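Local coordinates for protein haloalkane dehalogenase (Mycobacterium rhodesiae, PDB 4MJ3) that hydrolyses the carbon–halogen bonds of haloalkanes, releasing the corresponding alcohol and a halide ion, at residues R131-H136 / A233-F238; F140-A145 / E239-S244. All blocks are in the same frame, centred on the assembly; numbering follows the deposited sequence.

In the fold
Both contacts belong to the alpha/beta hydrolase core, with centres about 11 Å apart. The chain runs twice from helix to strand: helix 124-135 leads into strand 140-145, and, some eighty residues after that strand, helix 225-235 leads into strand 242-244. Interaction 1 joins the two helix ends and interaction 2 the two strands, so the segments alternate along the sequence. Val133 and Phe140 bring the two contacts into direct touch, and Val133 also meets Val143. The excursion between the strands, whose regular structure is all helix, including 159-170, 176-182, 190-197 and 207-211, probably forms the cap domain, as in related dehalogenases; these contacts close the chain back onto the core beyond it.

Interaction 1 of 2, residues R131-H136 / A233-F238; sequences RLVGEH and AALGRF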
ATOM      1  N   ARG A 131       5.937   8.568  -2.788  1.00 13.18           N
ATOM      2  CA  ARG A 131       7.335   8.848  -3.042  1.00 12.74           C
ATOM      3  C   ARG A 131       7.705   8.501  -4.488  1.00 13.25           C
ATOM      4  O   ARG A 131       8.431   9.261  -5.138  1.00 14.18           O
ATOM      5  CB  ARG A 131       8.225   8.110  -2.055  1.00 13.20           C
ATOM      6  CG  ARG A 131       9.694   8.318  -2.340  1.00 14.19           C
ATOM      7  CD  ARG A 131      10.537   8.269  -1.082  1.00 14.63           C
ATOM      8  NE  ARG A 131      11.902   7.893  -1.417  1.00 13.84           N
ATOM      9  CZ  ARG A 131      12.822   7.498  -0.551  1.00 15.16           C
ATOM     10  NH1 ARG A 131      12.564   7.451   0.747  1.00 13.59           N
ATOM     11  NH2 ARG A 131      14.018   7.139  -1.005  1.00 16.50           N
ATOM     12  N   LEU A 132       7.194   7.383  -4.994  1.00 12.36           N
ATOM     13  CA  LEU A 132       7.432   7.002  -6.376  1.00 13.04           C
ATOM     14  C   LEU A 132       6.806   8.002  -7.356  1.00 12.55           C
ATOM     15  O   LEU A 132       7.387   8.279  -8.408  1.00 13.45           O
ATOM     16  CB  LEU A 132       6.964   5.582  -6.662  1.00 14.27           C
ATOM     17  CG  LEU A 132       7.816   4.494  -5.984  1.00 16.57           C
ATOM     18  CD1 LEU A 132       7.162   3.146  -6.188  1.00 18.73           C
ATOM     19  CD2 LEU A 132       9.235   4.511  -6.532  1.00 19.82           C
ATOM     20  N   VAL A 133       5.666   8.575  -7.003  1.00 12.59           N
ATOM     21  CA  VAL A 133       5.043   9.599  -7.855  1.00 13.88           C
ATOM     22  C   VAL A 133       5.988  10.802  -7.911  1.00 14.96           C
ATOM     23  O   VAL A 133       6.221  11.370  -8.971  1.00 14.71           O
ATOM     24  CB  VAL A 133       3.632   9.992  -7.358  1.00 13.27           C
ATOM     25  CG1 VAL A 133       3.057  11.153  -8.164  1.00 13.53           C
ATOM     26  CG2 VAL A 133       2.674   8.806  -7.451  1.00 14.94           C
ATOM     27  N   GLY A 134       6.523  11.197  -6.757  1.00 14.35           N
ATOM     28  CA  GLY A 134       7.474  12.306  -6.696  1.00 13.88           C
ATOM     29  C   GLY A 134       8.740  12.045  -7.497  1.00 14.55           C
ATOM     30  O   GLY A 134       9.250  12.944  -8.151  1.00 17.40           O
ATOM     31  N   GLU A 135       9.246  10.814  -7.454  1.00 14.86           N
ATOM     32  CA  GLU A 135      10.488  10.460  -8.112  1.00 13.82           C
ATOM     33  C   GLU A 135      10.338  10.094  -9.600  1.00 15.04           C
ATOM     34  O   GLU A 135      11.288  10.238 -10.359  1.00 14.70           O
ATOM     35  CB  GLU A 135      11.171   9.332  -7.325  1.00 14.54           C
ATOM     36  CG  GLU A 135      11.549   9.796  -5.926  1.00 14.88           C
ATOM     37  CD  GLU A 135      12.240   8.764  -5.053  1.00 17.03           C
ATOM     38  OE1 GLU A 135      12.467   7.632  -5.493  1.00 20.01           O
ATOM     39  OE2 GLU A 135      12.554   9.109  -3.889  1.00 17.29           O
ATOM     40  N   HIS A 136       9.147   9.661 -10.015  1.00 14.15           N
ATOM     41  CA  HIS A 136       8.890   9.262 -11.396  1.00 15.90           C
ATOM     42  C   HIS A 136       7.508   9.745 -11.832  1.00 15.72           C
ATOM     43  O   HIS A 136       6.653   8.944 -12.181  1.00 14.96           O
ATOM     44  CB  HIS A 136       8.973   7.740 -11.518  1.00 17.65           C
ATOM     45  CG  HIS A 136      10.240   7.158 -10.972  1.00 18.55           C
ATOM     46  ND1 HIS A 136      11.420   7.149 -11.679  1.00 20.63           N
ATOM     47  CD2 HIS A 136      10.511   6.572  -9.785  1.00 18.34           C
ATOM     48  CE1 HIS A 136      12.367   6.585 -10.950  1.00 24.69           C
ATOM     49  NE2 HIS A 136      11.843   6.234  -9.792  1.00 21.78           N
ATOM     50  N   ALA A 233       8.432  17.836  -2.397  1.00 16.79           N
ATOM     51  CA  ALA A 233       8.554  19.014  -3.260  1.00 16.25           C
ATOM     52  C   ALA A 233       8.062  18.677  -4.672  1.00 16.12           C
ATOM     53  O   ALA A 233       7.316  19.454  -5.282  1.00 18.19           O
ATOM     54  CB  ALA A 233       9.994  19.515  -3.300  1.00 17.40           C
ATOM     55  N   ALA A 234       8.451  17.511  -5.182  1.00 14.77           N
ATOM     56  CA  ALA A 234       7.985  17.075  -6.506  1.00 17.16           C
ATOM     57  C   ALA A 234       6.475  16.847  -6.562  1.00 16.85           C
ATOM     58  O   ALA A 234       5.821  17.217  -7.548  1.00 17.51           O
ATOM     59  CB  ALA A 234       8.732  15.830  -6.963  1.00 17.30           C
ATOM     60  N   LEU A 235       5.897  16.265  -5.514  1.00 15.76           N
ATOM     61  CA  LEU A 235       4.439  16.132  -5.433  1.00 17.78           C
ATOM     62  C   LEU A 235       3.727  17.468  -5.446  1.00 17.14           C
ATOM     63  O   LEU A 235       2.604  17.577  -5.949  1.00 18.31           O
ATOM     64  CB  LEU A 235       4.015  15.397  -4.156  1.00 20.01           C
ATOM     65  CG  LEU A 235       3.853  13.898  -4.166  1.00 29.07           C
ATOM     66  CD1 LEU A 235       3.252  13.505  -2.817  1.00 28.34           C
ATOM     67  CD2 LEU A 235       2.947  13.446  -5.295  1.00 26.17           C
ATOM     68  N   GLY A 236       4.370  18.498  -4.895  1.00 16.36           N
ATOM     69  CA  GLY A 236       3.833  19.852  -4.934  1.00 17.15           C
ATOM     70  C   GLY A 236       3.850  20.503  -6.306  1.00 19.40           C
ATOM     71  O   GLY A 236       3.326  21.607  -6.466  1.00 19.61           O
ATOM     72  N   ARG A 237       4.465  19.832  -7.285  1.00 21.04           N
ATOM     73  CA  ARG A 237       4.438  20.255  -8.681  1.00 22.79           C
ATOM     74  C   ARG A 237       3.636  19.290  -9.563  1.00 19.16           C
ATOM     75  O   ARG A 237       3.611  19.452 -10.772  1.00 19.89           O
ATOM     76  CB  ARG A 237       5.865  20.356  -9.225  1.00 24.54           C
ATOM     77  CG  ARG A 237       6.753  21.303  -8.435  1.00 28.39           C
ATOM     78  CD  ARG A 237       8.113  21.503  -9.109  1.00 29.77           C
ATOM     79  NE  ARG A 237       8.959  20.314  -8.995  1.00 30.29           N
ATOM     80  CZ  ARG A 237       9.798  20.049  -7.988  1.00 33.84           C
ATOM     81  NH1 ARG A 237       9.953  20.895  -6.967  1.00 33.60           N
ATOM     82  NH2 ARG A 237      10.504  18.928  -8.008  1.00 29.73           N
ATOM     83  N   PHE A 238       2.997  18.285  -8.959  1.00 17.96           N
ATOM     84  CA  PHE A 238       2.252  17.266  -9.707  1.00 16.42           C
ATOM     85  C   PHE A 238       0.897  17.845 -10.093  1.00 18.47           C
ATOM     86  O   PHE A 238       0.022  18.026  -9.240  1.00 17.68           O
ATOM     87  CB  PHE A 238       2.105  15.990  -8.869  1.00 17.04           C
ATOM     88  CG  PHE A 238       1.518  14.812  -9.618  1.00 15.19           C
ATOM     89  CD1 PHE A 238       2.324  14.008 -10.399  1.00 16.00           C
ATOM     90  CD2 PHE A 238       0.193  14.477  -9.467  1.00 15.44           C
ATOM     91  CE1 PHE A 238       1.800  12.910 -11.069  1.00 14.99           C
ATOM     92  CE2 PHE A 238      -0.354  13.399 -10.158  1.00 14.25           C
ATOM     93  CZ  PHE A 238       0.454  12.609 -10.948  1.00 13.71           C
TER
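In this alpha/beta hydrolase fold, the C-terminal end of helix 124-135, which packs on the central sheet, meets the end of helix 225-235 and the type I beta turn Leu235 to Phe238 at that end. The backbones come closest where neither residue has bulk: Gly134 CA lies 4.8 Å from Ala234 CA. The Ala234 methyl points at the neighbouring helix, and its CB sits only 3.2 Å from Gly134 O, a tight van der Waals contact. No hydrogen bond joins the two segments; the contact is van der Waals and CH-pi packing.

The buried part is built around Val133. Its CG1 is anti to the backbone N (chi1 174°), which drives this methyl across the interface, where it touches Leu235 CD2 at 3.7 Å. Val143 and Phe140 of strand 140-145 pack against Val133 as well, and Leu150 covers Leu235, so the greasy cluster runs on into the core.

The other side of the helix is polar. Arg131 and Glu135 turn away from the partner segment and pair with each other one helical turn apart, NE to OE2 at 2.8 Å, while Asn228 OD1 takes up Arg131 NH1. The open side lies on the other segment, at Ala233 and Arg237, which are solvent-exposed and do not touch 131-136. At the heart of the apolar cluster, Val133 CG1 makes a CH-pi contact over one face of the Phe238 ring, 3.9 Å from its centroid. The methyl is displaced toward the CE1 side of the ring, with Val133 CG1 to Phe238 CE1 at 3.6 Å.

Interaction 2 of 2, residues F140-A145 / E239-S244; sequences FARVVA and EKPFLS
Strand 142-145 and strand 242-244, the last two strands in the parallel part of the alpha/beta hydrolase sheet, have short axes 13° apart, and Val143 supplies both a donor and an acceptor to the ladder. Val143 N gives its hydrogen to Pro241 O (2.9 Å), in the plane of that carbonyl, and Val143 O accepts Leu243 N at 2.8 Å. Next along, Ala145 N reaches Leu243 O at 2.9 Å, almost straight down the C=O axis (178°). Arg142 and Val144 direct their peptide groups the other way, to Leu119 and Cys121.

Ahead of the strand, Lys240 bends at chi3 (-75°) so that NZ meets Phe140 O at 2.9 Å from above the carbonyl plane; Pro137 O is a second acceptor for the same ammonium. The Arg142 guanidinium is taken up by Glu47, Thr118 and Asn301 O, and Ser244 OG by Glu257.

One face of the Phe242 ring lies under Val143 O. The ring also packs CE2 against Val143 CG1 at 3.5 Å and CZ against Ala145 CB. Leu130 of helix 124-135 covers this face of the sheet; on the opposite face Val144 and Leu243 lie side by side against Phe297 of helix 282-300, with strand 117-121 on the inner flank and 242-244 outermost within the chain.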
ATOM      1  N   PHE A 140       2.953   8.104 -13.810  1.00 17.75           N
ATOM      2  CA  PHE A 140       1.621   8.127 -13.191  1.00 16.97           C
ATOM      3  C   PHE A 140       0.671   9.099 -13.877  1.00 17.49           C
ATOM      4  O   PHE A 140       0.909  10.304 -13.892  1.00 19.96           O
ATOM      5  CB  PHE A 140       1.755   8.447 -11.701  1.00 16.56           C
ATOM      6  CG  PHE A 140       2.572   7.430 -10.965  1.00 17.36           C
ATOM      7  CD1 PHE A 140       1.990   6.264 -10.486  1.00 17.44           C
ATOM      8  CD2 PHE A 140       3.947   7.590 -10.831  1.00 16.37           C
ATOM      9  CE1 PHE A 140       2.748   5.306  -9.841  1.00 16.30           C
ATOM     10  CE2 PHE A 140       4.715   6.637 -10.190  1.00 16.19           C
ATOM     11  CZ  PHE A 140       4.119   5.486  -9.698  1.00 17.15           C
ATOM     12  N   ALA A 141      -0.395   8.556 -14.471  1.00 17.49           N
ATOM     13  CA  ALA A 141      -1.412   9.373 -15.102  1.00 15.96           C
ATOM     14  C   ALA A 141      -2.303  10.058 -14.058  1.00 17.00           C
ATOM     15  O   ALA A 141      -2.743  11.200 -14.272  1.00 16.77           O
ATOM     16  CB  ALA A 141      -2.267   8.523 -16.036  1.00 16.81           C
ATOM     17  N   ARG A 142      -2.606   9.336 -12.976  1.00 13.49           N
ATOM     18  CA  ARG A 142      -3.516   9.824 -11.919  1.00 13.11           C
ATOM     19  C   ARG A 142      -3.138   9.173 -10.595  1.00 14.12           C
ATOM     20  O   ARG A 142      -2.483   8.123 -10.582  1.00 14.43           O
ATOM     21  CB  ARG A 142      -4.961   9.466 -12.204  1.00 14.41           C
ATOM     22  CG  ARG A 142      -5.432   9.699 -13.633  1.00 15.26           C
ATOM     23  CD  ARG A 142      -6.860   9.273 -13.781  1.00 16.49           C
ATOM     24  NE  ARG A 142      -7.288   9.252 -15.171  1.00 17.67           N
ATOM     25  CZ  ARG A 142      -7.097   8.238 -16.021  1.00 18.80           C
ATOM     26  NH1 ARG A 142      -6.448   7.118 -15.670  1.00 17.85           N
ATOM     27  NH2 ARG A 142      -7.523   8.362 -17.267  1.00 18.95           N
ATOM     28  N   VAL A 143      -3.566   9.793  -9.495  1.00 13.02           N
ATOM     29  CA  VAL A 143      -3.293   9.267  -8.152  1.00 13.74           C
ATOM     30  C   VAL A 143      -4.547   9.355  -7.279  1.00 14.43           C
ATOM     31  O   VAL A 143      -5.228  10.387  -7.269  1.00 14.51           O
ATOM     32  CB  VAL A 143      -2.144  10.044  -7.477  1.00 14.87           C
ATOM     33  CG1 VAL A 143      -1.924   9.518  -6.070  1.00 16.29           C
ATOM     34  CG2 VAL A 143      -0.872   9.957  -8.309  1.00 13.28           C
ATOM     35  N   VAL A 144      -4.859   8.259  -6.594  1.00 13.61           N
ATOM     36  CA  VAL A 144      -5.886   8.216  -5.555  1.00 12.11           C
ATOM     37  C   VAL A 144      -5.181   7.898  -4.241  1.00 11.78           C
ATOM     38  O   VAL A 144      -4.536   6.856  -4.114  1.00 12.42           O
ATOM     39  CB  VAL A 144      -6.945   7.138  -5.845  1.00 12.79           C
ATOM     40  CG1 VAL A 144      -7.991   7.121  -4.734  1.00 12.07           C
ATOM     41  CG2 VAL A 144      -7.567   7.395  -7.191  1.00 12.80           C
ATOM     42  N   ALA A 145      -5.287   8.808  -3.281  1.00 11.98           N
ATOM     43  CA  ALA A 145      -4.728   8.605  -1.949  1.00 11.44           C
ATOM     44  C   ALA A 145      -5.857   8.339  -0.979  1.00 10.17           C
ATOM     45  O   ALA A 145      -6.806   9.123  -0.891  1.00 12.62           O
ATOM     46  CB  ALA A 145      -3.943   9.833  -1.515  1.00 12.10           C
ATOM     47  N   GLU A 239       0.721  18.120 -11.383  1.00 19.16           N
ATOM     48  CA  GLU A 239      -0.458  18.800 -11.913  1.00 20.66           C
ATOM     49  C   GLU A 239      -1.521  17.848 -12.444  1.00 20.58           C
ATOM     50  O   GLU A 239      -2.640  18.281 -12.779  1.00 20.02           O
ATOM     51  CB  GLU A 239      -0.038  19.731 -13.052  1.00 22.78           C
ATOM     52  CG  GLU A 239       0.926  20.817 -12.628  1.00 27.05           C
ATOM     53  CD  GLU A 239       0.255  21.955 -11.900  1.00 34.05           C
ATOM     54  OE1 GLU A 239      -0.994  22.018 -11.885  1.00 39.75           O
ATOM     55  OE2 GLU A 239       0.981  22.802 -11.351  1.00 46.59           O
ATOM     56  N   LYS A 240      -1.177  16.572 -12.547  1.00 19.15           N
ATOM     57  CA  LYS A 240      -2.093  15.577 -13.068  1.00 17.43           C
ATOM     58  C   LYS A 240      -3.125  15.205 -12.000  1.00 17.01           C
ATOM     59  O   LYS A 240      -2.951  15.528 -10.814  1.00 15.80           O
ATOM     60  CB  LYS A 240      -1.345  14.355 -13.603  1.00 18.60           C
ATOM     61  CG  LYS A 240      -0.715  14.623 -14.964  1.00 21.09           C
ATOM     62  CD  LYS A 240       0.145  13.478 -15.470  1.00 22.41           C
ATOM     63  CE  LYS A 240       1.476  13.433 -14.737  1.00 23.64           C
ATOM     64  NZ  LYS A 240       2.352  12.363 -15.273  1.00 21.62           N
ATOM     65  N   PRO A 241      -4.211  14.550 -12.415  1.00 16.42           N
ATOM     66  CA  PRO A 241      -5.324  14.339 -11.462  1.00 16.78           C
ATOM     67  C   PRO A 241      -4.971  13.592 -10.179  1.00 15.21           C
ATOM     68  O   PRO A 241      -4.323  12.536 -10.207  1.00 15.52           O
ATOM     69  CB  PRO A 241      -6.349  13.558 -12.295  1.00 16.49           C
ATOM     70  CG  PRO A 241      -6.095  14.009 -13.681  1.00 17.19           C
ATOM     71  CD  PRO A 241      -4.596  14.140 -13.779  1.00 17.44           C
ATOM     72  N   PHE A 242      -5.405  14.165  -9.062  1.00 15.06           N
ATOM     73  CA  PHE A 242      -5.147  13.620  -7.736  1.00 15.11           C
ATOM     74  C   PHE A 242      -6.454  13.650  -6.942  1.00 16.24           C
ATOM     75  O   PHE A 242      -7.070  14.717  -6.795  1.00 17.39           O
ATOM     76  CB  PHE A 242      -4.086  14.470  -7.056  1.00 15.86           C
ATOM     77  CG  PHE A 242      -3.618  13.896  -5.750  1.00 18.03           C
ATOM     78  CD1 PHE A 242      -4.375  14.033  -4.609  1.00 23.04           C
ATOM     79  CD2 PHE A 242      -2.410  13.222  -5.691  1.00 21.59           C
ATOM     80  CE1 PHE A 242      -3.935  13.490  -3.405  1.00 23.71           C
ATOM     81  CE2 PHE A 242      -1.968  12.684  -4.506  1.00 22.38           C
ATOM     82  CZ  PHE A 242      -2.738  12.821  -3.371  1.00 18.30           C
ATOM     83  N   LEU A 243      -6.874  12.476  -6.457  1.00 13.31           N
ATOM     84  CA  LEU A 243      -8.108  12.312  -5.710  1.00 13.34           C
ATOM     85  C   LEU A 243      -7.824  11.932  -4.269  1.00 12.13           C
ATOM     86  O   LEU A 243      -7.043  11.007  -3.996  1.00 11.99           O
ATOM     87  CB  LEU A 243      -8.977  11.208  -6.329  1.00 13.78           C
ATOM     88  CG  LEU A 243     -10.373  11.043  -5.696  1.00 14.71           C
ATOM     89  CD1 LEU A 243     -11.285  12.183  -6.126  1.00 15.50           C
ATOM     90  CD2 LEU A 243     -11.004   9.713  -6.058  1.00 14.14           C
ATOM     91  N   SER A 244      -8.438  12.668  -3.358  1.00 12.72           N
ATOM     92  CA  SER A 244      -8.437  12.326  -1.948  1.00 12.91           C
ATOM     93  C   SER A 244      -9.689  11.505  -1.687  1.00 12.10           C
ATOM     94  O   SER A 244     -10.792  11.999  -1.893  1.00 13.16           O
ATOM     95  CB  SER A 244      -8.443  13.599  -1.095  1.00 13.54           C
ATOM     96  OG  SER A 244      -8.435  13.271   0.279  1.00 13.74           O
TER